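Local coordinates for protein metallo-beta-lactamase (Pseudomonas stutzeri, PDB 4ZEJ) that probably hydrolyses beta-lactam antibiotics to substituted beta-amino acids, using zinc ions, as a class B beta-lactamase of the periplasm, at residues K10-I15 against S150-G155. Numbering follows the deposited sequence.
Sequences KVKENI and SKILFG
Lys12 places CG in the crowded position between its backbone N and carbonyl carbon (chi1 64°), and its chain then bends at chi3 (-67°). Ile152 has CG1 beside its backbone N, and an extended chi2 sends CD1 out toward residues 10-15. The contact joins the two beta sheets of the metallo-beta-lactamase fold, away from the zinc site. On one side is the type II turn from Lys12 to Ile15, between strands 7-12 and 15-24. Val11 and Lys12 form a classic beta bulge opposite Ile15, and all three side chains set out toward residues 150-155. Strand 152-156 of the other sheet begins at a G1 bulge, where Lys151 and Ile152 face Leu147.

Ile152 CD1 is the apolar centre of the contact. It meets Ile15 CG2 tip to tip at 3.7 Å. The methylene CD of Lys12 touches the same methyl, also at 3.7 Å, so the lysine lends its aliphatic part to the packing. Ile194 and Ile196 of strand 194-197 also pack on Ile152. Ser150 OG lies 3.6 Å from Ile15 CD1. A water bridges this hydroxyl to the carbonyl O of Glu13, to which it donates. Beyond the apolar patch, the ammonium of Lys12 turns to the backbone: NZ donates to Ser150 O at 2.9 Å, in the carbonyl plane and on a lone pair, with a C=O...N angle of 134°.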
ATOM      1  N   LYS A  10      -7.996   1.986  14.383  1.00 31.28           N
ATOM      2  CA  LYS A  10      -8.991   1.094  13.779  1.00 32.05           C
ATOM      3  C   LYS A  10      -9.771   1.812  12.676  1.00 31.58           C
ATOM      4  O   LYS A  10     -10.219   2.933  12.880  1.00 32.45           O
ATOM      5  CB  LYS A  10      -9.966   0.585  14.843  1.00 34.71           C
ATOM      6  CG  LYS A  10     -10.901  -0.522  14.371  1.00 36.27           C
ATOM      7  CD  LYS A  10     -11.712  -1.047  15.543  1.00 39.22           C
ATOM      8  CE  LYS A  10     -12.802  -2.009  15.119  1.00 41.20           C
ATOM      9  NZ  LYS A  10     -13.639  -2.399  16.293  1.00 44.44           N
ATOM     10  N   VAL A  11      -9.945   1.159  11.528  1.00 30.96           N
ATOM     11  CA  VAL A  11     -10.810   1.654  10.441  1.00 31.33           C
ATOM     12  C   VAL A  11     -12.216   1.073  10.608  1.00 33.64           C
ATOM     13  O   VAL A  11     -13.217   1.791  10.610  1.00 34.74           O
ATOM     14  CB  VAL A  11     -10.252   1.263   9.050  1.00 30.14           C
ATOM     15  CG1 VAL A  11     -11.169   1.746   7.933  1.00 31.13           C
ATOM     16  CG2 VAL A  11      -8.843   1.818   8.875  1.00 28.22           C
ATOM     17  N   LYS A  12     -12.271  -0.246  10.720  1.00 34.74           N
ATOM     18  CA  LYS A  12     -13.499  -0.971  11.023  1.00 37.42           C
ATOM     19  C   LYS A  12     -13.106  -2.317  11.621  1.00 37.85           C
ATOM     20  O   LYS A  12     -11.906  -2.583  11.793  1.00 35.91           O
ATOM     21  CB  LYS A  12     -14.369  -1.132   9.768  1.00 39.05           C
ATOM     22  CG  LYS A  12     -13.767  -1.981   8.646  1.00 38.36           C
ATOM     23  CD  LYS A  12     -14.638  -1.971   7.384  1.00 40.08           C
ATOM     24  CE  LYS A  12     -15.974  -2.658   7.565  1.00 43.17           C
ATOM     25  NZ  LYS A  12     -16.745  -2.753   6.288  1.00 44.98           N
ATOM     26  N   GLU A  13     -14.097  -3.157  11.936  1.00 39.98           N
ATOM     27  CA  GLU A  13     -13.825  -4.489  12.481  1.00 41.07           C
ATOM     28  C   GLU A  13     -12.725  -5.175  11.662  1.00 38.82           C
ATOM     29  O   GLU A  13     -12.808  -5.251  10.432  1.00 37.92           O
ATOM     30  CB  GLU A  13     -15.083  -5.364  12.489  1.00 44.68           C
ATOM     31  CG  GLU A  13     -14.882  -6.749  13.129  1.00 46.94           C
ATOM     32  CD  GLU A  13     -16.095  -7.653  13.021  1.00 50.65           C
ATOM     33  OE1 GLU A  13     -17.044  -7.304  12.289  1.00 52.28           O
ATOM     34  OE2 GLU A  13     -16.110  -8.727  13.671  1.00 53.08           O
ATOM     35  N   ASN A  14     -11.692  -5.635  12.360  1.00 37.76           N
ATOM     36  CA  ASN A  14     -10.603  -6.417  11.773  1.00 36.65           C
ATOM     37  C   ASN A  14      -9.627  -5.649  10.873  1.00 33.62           C
ATOM     38  O   ASN A  14      -8.728  -6.261  10.308  1.00 33.10           O
ATOM     39  CB  ASN A  14     -11.144  -7.673  11.045  1.00 38.62           C
ATOM     40  CG  ASN A  14     -11.708  -8.703  12.002  1.00 41.54           C
ATOM     41  OD1 ASN A  14     -11.170  -8.907  13.082  1.00 42.37           O
ATOM     42  ND2 ASN A  14     -12.782  -9.376  11.601  1.00 43.90           N
ATOM     43  N   ILE A  15      -9.766  -4.328  10.766  1.00 31.95           N
ATOM     44  CA  ILE A  15      -8.933  -3.535   9.849  1.00 29.79           C
ATOM     45  C   ILE A  15      -8.336  -2.342  10.576  1.00 28.45           C
ATOM     46  O   ILE A  15      -9.064  -1.503  11.123  1.00 28.78           O
ATOM     47  CB  ILE A  15      -9.729  -3.041   8.613  1.00 29.94           C
ATOM     48  CG1 ILE A  15     -10.386  -4.219   7.871  1.00 31.57           C
ATOM     49  CG2 ILE A  15      -8.826  -2.219   7.683  1.00 28.38           C
ATOM     50  CD1 ILE A  15      -9.447  -5.207   7.207  1.00 31.41           C
ATOM     51  N   SER A 150     -14.296  -7.098   3.866  1.00 36.31           N
ATOM     52  CA  SER A 150     -14.454  -5.762   4.443  1.00 35.12           C
ATOM     53  C   SER A 150     -14.979  -4.709   3.462  1.00 33.51           C
ATOM     54  O   SER A 150     -15.364  -3.619   3.890  1.00 32.99           O
ATOM     55  CB  SER A 150     -13.107  -5.289   4.991  1.00 33.97           C
ATOM     56  OG  SER A 150     -12.602  -6.237   5.911  1.00 35.63           O
ATOM     57  N   LYS A 151     -14.983  -5.023   2.166  1.00 32.69           N
ATOM     58  CA  LYS A 151     -15.361  -4.070   1.123  1.00 31.73           C
ATOM     59  C   LYS A 151     -14.458  -2.833   1.137  1.00 29.21           C
ATOM     60  O   LYS A 151     -14.917  -1.706   0.893  1.00 28.41           O
ATOM     61  CB  LYS A 151     -16.844  -3.670   1.231  1.00 33.30           C
ATOM     62  CG  LYS A 151     -17.815  -4.825   1.443  1.00 36.14           C
ATOM     63  CD  LYS A 151     -17.802  -5.790   0.268  1.00 37.49           C
ATOM     64  CE  LYS A 151     -18.692  -6.998   0.522  1.00 40.60           C
ATOM     65  NZ  LYS A 151     -18.298  -8.129  -0.364  1.00 41.81           N
ATOM     66  N   ILE A 152     -13.180  -3.067   1.417  1.00 28.04           N
ATOM     67  CA  ILE A 152     -12.162  -2.026   1.420  1.00 26.40           C
ATOM     68  C   ILE A 152     -11.252  -2.261   0.226  1.00 25.36           C
ATOM     69  O   ILE A 152     -10.777  -3.380   0.005  1.00 25.99           O
ATOM     70  CB  ILE A 152     -11.333  -2.035   2.717  1.00 26.59           C
ATOM     71  CG1 ILE A 152     -12.205  -1.597   3.903  1.00 27.70           C
ATOM     72  CG2 ILE A 152     -10.063  -1.168   2.579  1.00 25.44           C
ATOM     73  CD1 ILE A 152     -11.560  -1.833   5.254  1.00 28.23           C
ATOM     74  N   LEU A 153     -11.002  -1.196  -0.527  1.00 23.88           N
ATOM     75  CA  LEU A 153      -9.942  -1.175  -1.509  1.00 22.97           C
ATOM     76  C   LEU A 153      -8.798  -0.336  -0.964  1.00 21.83           C
ATOM     77  O   LEU A 153      -8.956   0.854  -0.707  1.00 21.09           O
ATOM     78  CB  LEU A 153     -10.442  -0.584  -2.829  1.00 22.94           C
ATOM     79  CG  LEU A 153      -9.445  -0.599  -3.975  1.00 22.59           C
ATOM     80  CD1 LEU A 153      -9.153  -2.023  -4.420  1.00 23.58           C
ATOM     81  CD2 LEU A 153      -9.981   0.258  -5.121  1.00 22.61           C
ATOM     82  N   PHE A 154      -7.661  -0.975  -0.755  1.00 21.76           N
ATOM     83  CA  PHE A 154      -6.432  -0.270  -0.433  1.00 21.17           C
ATOM     84  C   PHE A 154      -5.765   0.123  -1.749  1.00 20.78           C
ATOM     85  O   PHE A 154      -5.241  -0.718  -2.472  1.00 21.02           O
ATOM     86  CB  PHE A 154      -5.508  -1.132   0.413  1.00 21.62           C
ATOM     87  CG  PHE A 154      -4.266  -0.412   0.826  1.00 20.82           C
ATOM     88  CD1 PHE A 154      -4.270   0.427   1.936  1.00 20.89           C
ATOM     89  CD2 PHE A 154      -3.105  -0.530   0.066  1.00 20.81           C
ATOM     90  CE1 PHE A 154      -3.124   1.117   2.304  1.00 20.68           C
ATOM     91  CE2 PHE A 154      -1.967   0.156   0.424  1.00 20.32           C
ATOM     92  CZ  PHE A 154      -1.972   0.987   1.533  1.00 20.26           C
ATOM     93  N   GLY A 155      -5.793   1.415  -2.053  1.00 20.39           N
ATOM     94  CA  GLY A 155      -5.285   1.920  -3.329  1.00 20.35           C
ATOM     95  C   GLY A 155      -3.784   2.120  -3.377  1.00 20.34           C
ATOM     96  O   GLY A 155      -3.206   2.160  -4.463  1.00 21.07           O
TER
HETATM   97  O   HOH W   1     -14.168  -6.125   8.043  1.00 37.65           O